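Local atomic coordinates of macrophage migration inhibitory factor (Oncomelania hupensis, PDB entry 6LR3), a protein that belongs to the macrophage migration inhibitory factor family of small alpha/beta proteins and assembles as a trimer of identical subunits. Residues N7-E12 with S44-I48; F18-L23 with M83-L88; F59-I65 with V96-V102. All blocks are in the same frame, centred on the assembly; numbering follows the deposited sequence.

Contact 1: residues N7-E12 with S44-I48; sequences NTNVAE and SGANI
Two successive backbone amides, Gly45 N and Ala46 N, reach across to different carbonyls of the same turn. Gly45 N donates to Val10 O at 2.8 Å. Ala46 N donates to Thr8 O at 2.9 Å. Gly45 has positive backbone angles (58/27), between the extended residues Ser44 and Ala46. The nearest CA pairs are Thr8 with Ser44 at 5.1 Å and Ala11 with Gly45 at 4.3 Å. Thr8 OG1 accepts from Val10 N at 3.1 Å, an ST turn. The carbonyl of Cys57 also bonds Thr8 OG1. Strands 3-8 and 39-43 are parallel neighbours in the central sheet, so the contact joins the two loops that leave their C-terminal ends. Asn47 centres an inverse gamma turn, with a weak bond from Ile48 N to Ala46 O at 3.0 Å. The CA-to-CB bond of Ile48 (t, t) points toward segment 7-12. Ile48 CD1 lies 4.0 Å from Asn7 CB, and Ile48 CG2 lies 3.5 Å from Asn9 N. Asn9 OD1 accepts from Cys57 N, and Asn9 ND2 donates to Asn55 O. Water 1 links Asn9 ND2 (3.2 Å) to Ile48 O (2.7 Å). Water 2 joins Glu12 OE1 (2.7 Å) to Ser44 OG (2.8 Å).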
loop_
_atom_site.group_PDB
_atom_site.type_symbol
_atom_site.label_atom_id
_atom_site.label_comp_id
_atom_site.label_asym_id
_atom_site.label_seq_id
_atom_site.Cartn_x
_atom_site.Cartn_y
_atom_site.Cartn_z
ATOM N N ASN B 7 6.707 -4.253 -5.519
ATOM C CA ASN B 7 6.072 -3.635 -6.709
ATOM C C ASN B 7 7.143 -3.576 -7.799
ATOM O O ASN B 7 8.115 -2.839 -7.653
ATOM C CB ASN B 7 5.537 -2.240 -6.408
ATOM C CG ASN B 7 4.584 -2.250 -5.240
ATOM O OD1 ASN B 7 3.430 -2.690 -5.387
ATOM N ND2 ASN B 7 5.055 -1.826 -4.064
ATOM N N THR B 8 6.993 -4.358 -8.858
ATOM C CA THR B 8 8.006 -4.377 -9.936
ATOM C C THR B 8 7.322 -4.426 -11.287
ATOM O O THR B 8 6.275 -5.061 -11.418
ATOM C CB THR B 8 8.988 -5.539 -9.745
ATOM O OG1 THR B 8 9.996 -5.389 -10.759
ATOM C CG2 THR B 8 8.305 -6.905 -9.827
ATOM N N ASN B 9 7.949 -3.789 -12.270
ATOM C CA ASN B 9 7.518 -3.875 -13.680
ATOM C C ASN B 9 8.111 -5.120 -14.326
ATOM O O ASN B 9 7.726 -5.419 -15.450
ATOM C CB ASN B 9 7.824 -2.619 -14.472
ATOM C CG ASN B 9 9.278 -2.251 -14.474
ATOM O OD1 ASN B 9 10.080 -2.860 -13.770
ATOM N ND2 ASN B 9 9.631 -1.262 -15.298
ATOM N N VAL B 10 8.964 -5.871 -13.628
ATOM C CA VAL B 10 9.464 -7.150 -14.175
ATOM C C VAL B 10 8.278 -8.106 -14.280
ATOM O O VAL B 10 7.481 -8.229 -13.330
ATOM C CB VAL B 10 10.603 -7.718 -13.326
ATOM C CG1 VAL B 10 11.015 -9.102 -13.812
ATOM C CG2 VAL B 10 11.780 -6.760 -13.312
ATOM N N ALA B 11 8.155 -8.771 -15.440
ATOM C CA ALA B 11 7.012 -9.664 -15.724
ATOM C C ALA B 11 7.110 -10.922 -14.860
ATOM O O ALA B 11 8.224 -11.412 -14.649
ATOM C CB ALA B 11 6.973 -9.961 -17.192
ATOM N N GLU B 12 5.966 -11.446 -14.444
ATOM C CA GLU B 12 5.851 -12.669 -13.610
ATOM C C GLU B 12 6.633 -13.803 -14.284
ATOM O O GLU B 12 7.368 -14.537 -13.579
ATOM C CB GLU B 12 4.380 -13.050 -13.433
ATOM C CG GLU B 12 4.137 -14.099 -12.360
ATOM C CD GLU B 12 2.672 -14.417 -12.124
ATOM O OE1 GLU B 12 2.119 -14.067 -11.037
ATOM O OE2 GLU B 12 2.086 -14.998 -13.047
ATOM N N SER B 44 3.958 -8.227 -9.671
ATOM C CA SER B 44 4.843 -8.297 -10.861
ATOM C C SER B 44 4.052 -7.810 -12.079
ATOM O O SER B 44 2.795 -7.761 -12.020
ATOM C CB SER B 44 5.376 -9.687 -11.026
ATOM O OG SER B 44 4.319 -10.558 -11.265
ATOM N N GLY B 45 4.775 -7.401 -13.104
ATOM C CA GLY B 45 4.182 -6.810 -14.315
ATOM C C GLY B 45 3.378 -5.582 -13.944
ATOM O O GLY B 45 2.437 -5.227 -14.686
ATOM N N ALA B 46 3.729 -4.928 -12.850
ATOM C CA ALA B 46 3.025 -3.734 -12.358
ATOM C C ALA B 46 3.305 -2.573 -13.300
ATOM O O ALA B 46 4.401 -2.517 -13.897
ATOM C CB ALA B 46 3.390 -3.431 -10.943
ATOM N N ASN B 47 2.342 -1.664 -13.412
ATOM C CA ASN B 47 2.541 -0.436 -14.214
ATOM C C ASN B 47 3.238 0.598 -13.343
ATOM O O ASN B 47 2.617 1.591 -12.941
ATOM C CB ASN B 47 1.243 0.080 -14.799
ATOM C CG ASN B 47 1.548 1.166 -15.795
ATOM O OD1 ASN B 47 2.719 1.498 -16.034
ATOM N ND2 ASN B 47 0.500 1.753 -16.343
ATOM N N ILE B 48 4.495 0.326 -13.030
ATOM C CA ILE B 48 5.323 1.201 -12.190
ATOM C C ILE B 48 6.503 1.662 -13.038
ATOM O O ILE B 48 7.190 0.830 -13.658
ATOM C CB ILE B 48 5.730 0.516 -10.873
ATOM C CG1 ILE B 48 6.522 1.480 -9.999
ATOM C CG2 ILE B 48 6.488 -0.805 -11.088
ATOM C CD1 ILE B 48 6.667 0.950 -8.574
HETATM O O HOH W 1 7.113 0.449 -16.289
HETATM O O HOH W 2 2.885 -12.088 -9.392
#

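Contact 2: residues F18-L23 with M83-L88; sequences FFQAAL and MFIEHL
Helices 19-31 and 70-88 run nearly antiparallel here. The axes of helix segments 19-23 and 83-88 come no closer than 11.5 Å, and their N-to-C directions differ by 163°. CA pairs are Phe19 with His87 at 6.8 Å and Leu23 with Met83 at 7.7 Å. Both helices lie on one face of the four-stranded sheet, where Val6 meets both Leu23 and Phe84, as in the MIF fold. Phe19 (chi1 t) is a knob in a hole formed by Met83, Phe84, His87 and Leu88. Its CZ lies 3.7 Å from Phe84 CE1, and its CD1 lies 3.4 Å from His87 ND1. His87 (chi1 m) turns its edge to the face of Phe18, the N-cap residue, in an offset edge-to-face pair, with centroids 5.1 Å apart. Met83 (t, t, m) brings SD to 4.0 Å from Leu23 CD1, and SD makes an oblique Met-aromatic contact with Phe19, 5.4 Å from its ring centroid. No hydrogen bond joins the two segments, so here the helices are held by aromatic, sulfur and apolar contacts.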
loop_
_atom_site.group_PDB
_atom_site.type_symbol
_atom_site.label_atom_id
_atom_site.label_comp_id
_atom_site.label_asym_id
_atom_site.label_seq_id
_atom_site.Cartn_x
_atom_site.Cartn_y
_atom_site.Cartn_z
ATOM N N PHE B 18 10.443 -19.629 -7.064
ATOM C CA PHE B 18 10.728 -19.725 -5.615
ATOM C C PHE B 18 11.068 -18.349 -5.045
ATOM O O PHE B 18 11.420 -18.280 -3.882
ATOM C CB PHE B 18 11.799 -20.763 -5.312
ATOM C CG PHE B 18 13.144 -20.449 -5.889
ATOM C CD1 PHE B 18 13.476 -20.769 -7.191
ATOM C CD2 PHE B 18 14.112 -19.860 -5.082
ATOM C CE1 PHE B 18 14.763 -20.543 -7.655
ATOM C CE2 PHE B 18 15.370 -19.558 -5.585
ATOM C CZ PHE B 18 15.688 -19.912 -6.865
ATOM N N PHE B 19 10.915 -17.281 -5.803
ATOM C CA PHE B 19 11.264 -15.904 -5.351
ATOM C C PHE B 19 10.534 -15.581 -4.046
ATOM O O PHE B 19 11.203 -15.207 -3.074
ATOM C CB PHE B 19 10.937 -14.878 -6.434
ATOM C CG PHE B 19 11.161 -13.462 -5.984
ATOM C CD1 PHE B 19 12.401 -12.970 -5.643
ATOM C CD2 PHE B 19 10.083 -12.636 -5.832
ATOM C CE1 PHE B 19 12.570 -11.654 -5.254
ATOM C CE2 PHE B 19 10.246 -11.278 -5.582
ATOM C CZ PHE B 19 11.489 -10.809 -5.235
ATOM N N GLN B 20 9.212 -15.723 -3.996
ATOM C CA GLN B 20 8.477 -15.343 -2.763
ATOM C C GLN B 20 8.885 -16.242 -1.585
ATOM O O GLN B 20 9.012 -15.724 -0.470
ATOM C CB GLN B 20 6.974 -15.405 -2.963
ATOM C CG GLN B 20 6.434 -14.223 -3.734
ATOM C CD GLN B 20 5.084 -14.572 -4.303
ATOM O OE1 GLN B 20 5.028 -15.350 -5.279
ATOM N NE2 GLN B 20 4.022 -14.043 -3.684
ATOM N N ALA B 21 9.074 -17.537 -1.804
ATOM C CA ALA B 21 9.558 -18.485 -0.777
ATOM C C ALA B 21 10.926 -18.050 -0.283
ATOM O O ALA B 21 11.171 -18.065 0.934
ATOM C CB ALA B 21 9.599 -19.889 -1.342
ATOM N N ALA B 22 11.824 -17.673 -1.189
ATOM C CA ALA B 22 13.209 -17.302 -0.829
ATOM C C ALA B 22 13.167 -16.016 -0.018
ATOM O O ALA B 22 13.883 -15.918 0.996
ATOM C CB ALA B 22 14.080 -17.159 -2.062
ATOM N N LEU B 23 12.352 -15.059 -0.447
ATOM C CA LEU B 23 12.221 -13.769 0.257
ATOM C C LEU B 23 11.598 -14.006 1.612
ATOM O O LEU B 23 12.073 -13.408 2.582
ATOM C CB LEU B 23 11.413 -12.819 -0.634
ATOM C CG LEU B 23 11.308 -11.386 -0.166
ATOM C CD1 LEU B 23 12.676 -10.823 0.109
ATOM C CD2 LEU B 23 10.600 -10.572 -1.232
ATOM N N MET B 83 18.943 -9.972 -3.603
ATOM C CA MET B 83 17.963 -10.970 -4.075
ATOM C C MET B 83 17.215 -10.406 -5.285
ATOM O O MET B 83 16.955 -11.156 -6.210
ATOM C CB MET B 83 16.984 -11.338 -2.948
ATOM C CG MET B 83 16.111 -12.454 -3.342
ATOM S SD MET B 83 15.202 -13.097 -1.932
ATOM C CE MET B 83 16.481 -13.843 -0.939
ATOM N N PHE B 84 16.848 -9.129 -5.287
ATOM C CA PHE B 84 16.121 -8.515 -6.425
ATOM C C PHE B 84 17.015 -8.484 -7.643
ATOM O O PHE B 84 16.544 -8.716 -8.742
ATOM C CB PHE B 84 15.674 -7.089 -6.095
ATOM C CG PHE B 84 14.665 -6.981 -4.982
ATOM C CD1 PHE B 84 13.898 -8.056 -4.566
ATOM C CD2 PHE B 84 14.487 -5.765 -4.347
ATOM C CE1 PHE B 84 12.988 -7.910 -3.522
ATOM C CE2 PHE B 84 13.555 -5.616 -3.332
ATOM C CZ PHE B 84 12.773 -6.672 -2.959
ATOM N N ILE B 85 18.292 -8.150 -7.457
ATOM C CA ILE B 85 19.271 -8.129 -8.578
ATOM C C ILE B 85 19.336 -9.547 -9.173
ATOM O O ILE B 85 19.194 -9.690 -10.376
ATOM C CB ILE B 85 20.633 -7.627 -8.069
ATOM C CG1 ILE B 85 20.589 -6.132 -7.736
ATOM C CG2 ILE B 85 21.742 -7.969 -9.057
ATOM C CD1 ILE B 85 21.695 -5.658 -6.801
ATOM N N GLU B 86 19.481 -10.567 -8.328
ATOM C CA GLU B 86 19.686 -11.951 -8.806
ATOM C C GLU B 86 18.412 -12.463 -9.466
ATOM O O GLU B 86 18.497 -13.070 -10.538
ATOM C CB GLU B 86 20.105 -12.825 -7.621
ATOM C CG GLU B 86 20.296 -14.261 -7.988
ATOM C CD GLU B 86 21.305 -14.856 -7.044
ATOM O OE1 GLU B 86 21.003 -14.809 -5.822
ATOM O OE2 GLU B 86 22.388 -15.245 -7.516
ATOM N N HIS B 87 17.258 -12.253 -8.836
ATOM C CA HIS B 87 15.982 -12.876 -9.268
ATOM C C HIS B 87 15.244 -12.048 -10.333
ATOM O O HIS B 87 14.626 -12.646 -11.216
ATOM C CB HIS B 87 15.051 -13.064 -8.081
ATOM C CG HIS B 87 15.324 -14.192 -7.149
ATOM N ND1 HIS B 87 14.430 -15.272 -7.151
ATOM C CD2 HIS B 87 16.264 -14.456 -6.197
ATOM C CE1 HIS B 87 14.844 -16.153 -6.249
ATOM N NE2 HIS B 87 16.001 -15.706 -5.711
ATOM N N LEU B 88 15.256 -10.723 -10.206
ATOM C CA LEU B 88 14.474 -9.826 -11.085
ATOM C C LEU B 88 15.345 -9.204 -12.167
ATOM O O LEU B 88 14.779 -8.548 -13.039
ATOM C CB LEU B 88 13.788 -8.742 -10.249
ATOM C CG LEU B 88 12.973 -9.244 -9.043
ATOM C CD1 LEU B 88 12.318 -8.127 -8.308
ATOM C CD2 LEU B 88 11.943 -10.251 -9.480
#

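Contact 3: residues F59-I65 with V96-V102; sequences FATVECI and VIRFIPV. With SO4 (sulfate ion), chain M.
Val62 packs against the Phe99 ring, with its CB 3.8 Å from Phe99 CD1. Val62 CG2 touches Ile97 CG2 at 4.2 Å. These residues lie on the sheet face that carries Ala60 and Cys64. The two strands are parallel: the axes of 59-64 and 96-101 approach to 4.6 Å and their directions differ by 17°. Phe59 pairs with Val96, Ala60 with Ile97, and so on in step to Cys64 with Pro101. CA spacings run from 4.7 to 5.5 Å. Six hydrogen bonds form the ladder. Ala60 N donates to Val96 O (3.0 Å), Val62 N to Arg98 O (2.9 Å) and Cys64 N to Ile100 O (3.1 Å). In return, Arg98 N donates to Ala60 O (2.9 Å), Ile100 N to Val62 O (2.7 Å) and Val102 N to Cys64 O (2.9 Å). On the other face, Phe59 CD1 meets Val96 CG1 at 3.9 Å and Thr61 CB meets Ile100 CD1 at 3.9 Å. Arg98 is extended (t, t, t), and its NH1 binds sulfate O1 at 2.7 Å. The ion, probably from the crystallisation liquor, is shared with Arg98 of both neighbouring subunits. Arg98 also forms a salt bridge with Glu63 of one neighbouring subunit, and Glu63 forms one with Arg98 of the other. This face looks into the centre of the trimer, as in the MIF fold. Strands 58-64 and 95-101 belong to a beta-alpha-beta unit whose helix 70-88 packs on Ala60, Val62, Ile97 and Phe99. Helix 19-31 packs beside it on Val62 and Cys64; strand 3-8 flanks strand 58-64 as its antiparallel neighbour.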
loop_
_atom_site.group_PDB
_atom_site.type_symbol
_atom_site.label_atom_id
_atom_site.label_comp_id
_atom_site.label_asym_id
_atom_site.label_seq_id
_atom_site.Cartn_x
_atom_site.Cartn_y
_atom_site.Cartn_z
ATOM N N PHE B 59 9.977 -1.007 -6.338
ATOM C CA PHE B 59 9.674 -0.327 -5.071
ATOM C C PHE B 59 9.107 -1.384 -4.152
ATOM O O PHE B 59 8.067 -1.976 -4.465
ATOM C CB PHE B 59 8.697 0.831 -5.254
ATOM C CG PHE B 59 8.284 1.417 -3.934
ATOM C CD1 PHE B 59 9.239 1.905 -3.072
ATOM C CD2 PHE B 59 6.954 1.476 -3.549
ATOM C CE1 PHE B 59 8.893 2.419 -1.836
ATOM C CE2 PHE B 59 6.598 2.002 -2.318
ATOM C CZ PHE B 59 7.576 2.479 -1.463
ATOM N N ALA B 60 9.784 -1.633 -3.036
ATOM C CA ALA B 60 9.337 -2.659 -2.085
ATOM C C ALA B 60 9.087 -2.005 -0.727
ATOM O O ALA B 60 9.716 -0.966 -0.440
ATOM C CB ALA B 60 10.339 -3.772 -1.987
ATOM N N THR B 61 8.221 -2.610 0.066
ATOM C CA THR B 61 7.957 -2.157 1.438
ATOM C C THR B 61 8.086 -3.352 2.386
ATOM O O THR B 61 7.735 -4.485 2.040
ATOM C CB THR B 61 6.623 -1.423 1.571
ATOM O OG1 THR B 61 5.547 -2.322 1.330
ATOM C CG2 THR B 61 6.518 -0.244 0.626
ATOM N N VAL B 62 8.530 -3.042 3.591
ATOM C CA VAL B 62 8.674 -4.004 4.694
ATOM C C VAL B 62 7.897 -3.459 5.874
ATOM O O VAL B 62 8.296 -2.463 6.410
ATOM C CB VAL B 62 10.146 -4.227 5.051
ATOM C CG1 VAL B 62 10.277 -5.178 6.225
ATOM C CG2 VAL B 62 10.933 -4.712 3.829
ATOM N N GLU B 63 6.743 -4.047 6.158
ATOM C CA GLU B 63 5.889 -3.698 7.310
ATOM C C GLU B 63 6.223 -4.686 8.424
ATOM O O GLU B 63 6.142 -5.897 8.202
ATOM C CB GLU B 63 4.420 -3.728 6.933
ATOM C CG GLU B 63 4.015 -2.633 5.956
ATOM C CD GLU B 63 2.643 -2.843 5.335
ATOM O OE1 GLU B 63 2.587 -3.531 4.307
ATOM O OE2 GLU B 63 1.627 -2.371 5.932
ATOM N N CYS B 64 6.593 -4.190 9.586
ATOM C CA CYS B 64 6.994 -5.067 10.705
ATOM C C CYS B 64 6.691 -4.384 12.033
ATOM O O CYS B 64 6.895 -3.175 12.141
ATOM C CB CYS B 64 8.470 -5.417 10.605
ATOM S SG CYS B 64 8.954 -6.764 11.719
ATOM N N ILE B 65 6.212 -5.163 12.989
ATOM C CA ILE B 65 6.079 -4.743 14.395
ATOM C C ILE B 65 7.466 -4.917 15.028
ATOM O O ILE B 65 7.955 -6.061 15.059
ATOM C CB ILE B 65 5.005 -5.562 15.125
ATOM C CG1 ILE B 65 3.646 -5.445 14.423
ATOM C CG2 ILE B 65 4.917 -5.099 16.597
ATOM C CD1 ILE B 65 2.637 -6.491 14.928
ATOM N N VAL B 96 14.235 0.825 -4.692
ATOM C CA VAL B 96 13.943 1.629 -3.485
ATOM C C VAL B 96 13.121 0.744 -2.550
ATOM O O VAL B 96 12.209 0.067 -3.005
ATOM C CB VAL B 96 13.218 2.928 -3.835
ATOM C CG1 VAL B 96 12.662 3.622 -2.602
ATOM C CG2 VAL B 96 14.146 3.859 -4.597
ATOM N N ILE B 97 13.445 0.752 -1.281
ATOM C CA ILE B 97 12.740 -0.054 -0.248
ATOM C C ILE B 97 12.365 0.869 0.906
ATOM O O ILE B 97 13.218 1.583 1.404
ATOM C CB ILE B 97 13.590 -1.244 0.232
ATOM C CG1 ILE B 97 14.104 -2.101 -0.924
ATOM C CG2 ILE B 97 12.795 -2.042 1.247
ATOM C CD1 ILE B 97 15.253 -3.022 -0.559
ATOM N N ARG B 98 11.107 0.838 1.307
ATOM C CA ARG B 98 10.622 1.592 2.470
ATOM C C ARG B 98 10.351 0.598 3.594
ATOM O O ARG B 98 9.666 -0.405 3.399
ATOM C CB ARG B 98 9.372 2.383 2.131
ATOM C CG ARG B 98 8.783 3.134 3.303
ATOM C CD ARG B 98 7.574 3.925 2.884
ATOM N NE ARG B 98 6.909 4.313 4.103
ATOM C CZ ARG B 98 5.613 4.375 4.296
ATOM N NH1 ARG B 98 4.762 4.188 3.305
ATOM N NH2 ARG B 98 5.160 4.625 5.517
ATOM N N PHE B 99 10.876 0.923 4.766
ATOM C CA PHE B 99 10.698 0.165 6.017
ATOM C C PHE B 99 9.611 0.884 6.821
ATOM O O PHE B 99 9.715 2.069 7.066
ATOM C CB PHE B 99 12.043 0.039 6.716
ATOM C CG PHE B 99 13.036 -0.746 5.893
ATOM C CD1 PHE B 99 13.100 -2.119 6.021
ATOM C CD2 PHE B 99 13.832 -0.122 4.953
ATOM C CE1 PHE B 99 13.986 -2.855 5.239
ATOM C CE2 PHE B 99 14.710 -0.865 4.175
ATOM C CZ PHE B 99 14.779 -2.224 4.318
ATOM N N ILE B 100 8.555 0.157 7.164
ATOM C CA ILE B 100 7.314 0.705 7.766
ATOM C C ILE B 100 7.094 0.060 9.130
ATOM O O ILE B 100 6.652 -1.084 9.236
ATOM C CB ILE B 100 6.113 0.508 6.838
ATOM C CG1 ILE B 100 6.397 1.019 5.421
ATOM C CG2 ILE B 100 4.891 1.167 7.472
ATOM C CD1 ILE B 100 5.255 0.857 4.456
ATOM N N PRO B 101 7.367 0.804 10.211
ATOM C CA PRO B 101 7.133 0.315 11.568
ATOM C C PRO B 101 5.634 0.260 11.830
ATOM O O PRO B 101 4.915 1.166 11.424
ATOM C CB PRO B 101 7.792 1.341 12.498
ATOM C CG PRO B 101 8.256 2.502 11.617
ATOM C CD PRO B 101 7.966 2.154 10.178
ATOM N N VAL B 102 5.175 -0.853 12.375
ATOM C CA VAL B 102 3.739 -1.067 12.682
ATOM C C VAL B 102 3.573 -1.173 14.186
ATOM O O VAL B 102 4.229 -1.992 14.802
ATOM C CB VAL B 102 3.219 -2.325 11.985
ATOM C CG1 VAL B 102 1.740 -2.543 12.323
ATOM C CG2 VAL B 102 3.474 -2.253 10.498
HETATM S S SO4 M . 1.567 3.156 4.896
HETATM O O1 SO4 M . 2.164 3.708 3.705
HETATM O O2 SO4 M . 0.127 3.069 4.699
HETATM O O3 SO4 M . 1.858 3.955 5.996
HETATM O O4 SO4 M . 2.064 1.827 5.060
#

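In the fold
From the N terminus, segment 7-12 begins in strand 3-8 and runs on into a turn. Contact 1 closes the first loop when the chain returns at 44-48, after helix 19-31 and strand 39-43. Segment 18-23 starts inside that loop, but its partner 83-88 comes much later, so contact 2 crosses contact 1. Contact 3 opens at 59-65, after contact 1 has closed, and ends at 96-102, so it crosses contact 2 and follows contact 1. Contact 2 joins the two helices, contact 3 two strands of the sheet, and contact 1 the loops at one end. Phe84 packs on Ala60 and Ile97 between contacts 2 and 3. Val10 meets Leu88, and Ile48 meets Phe59.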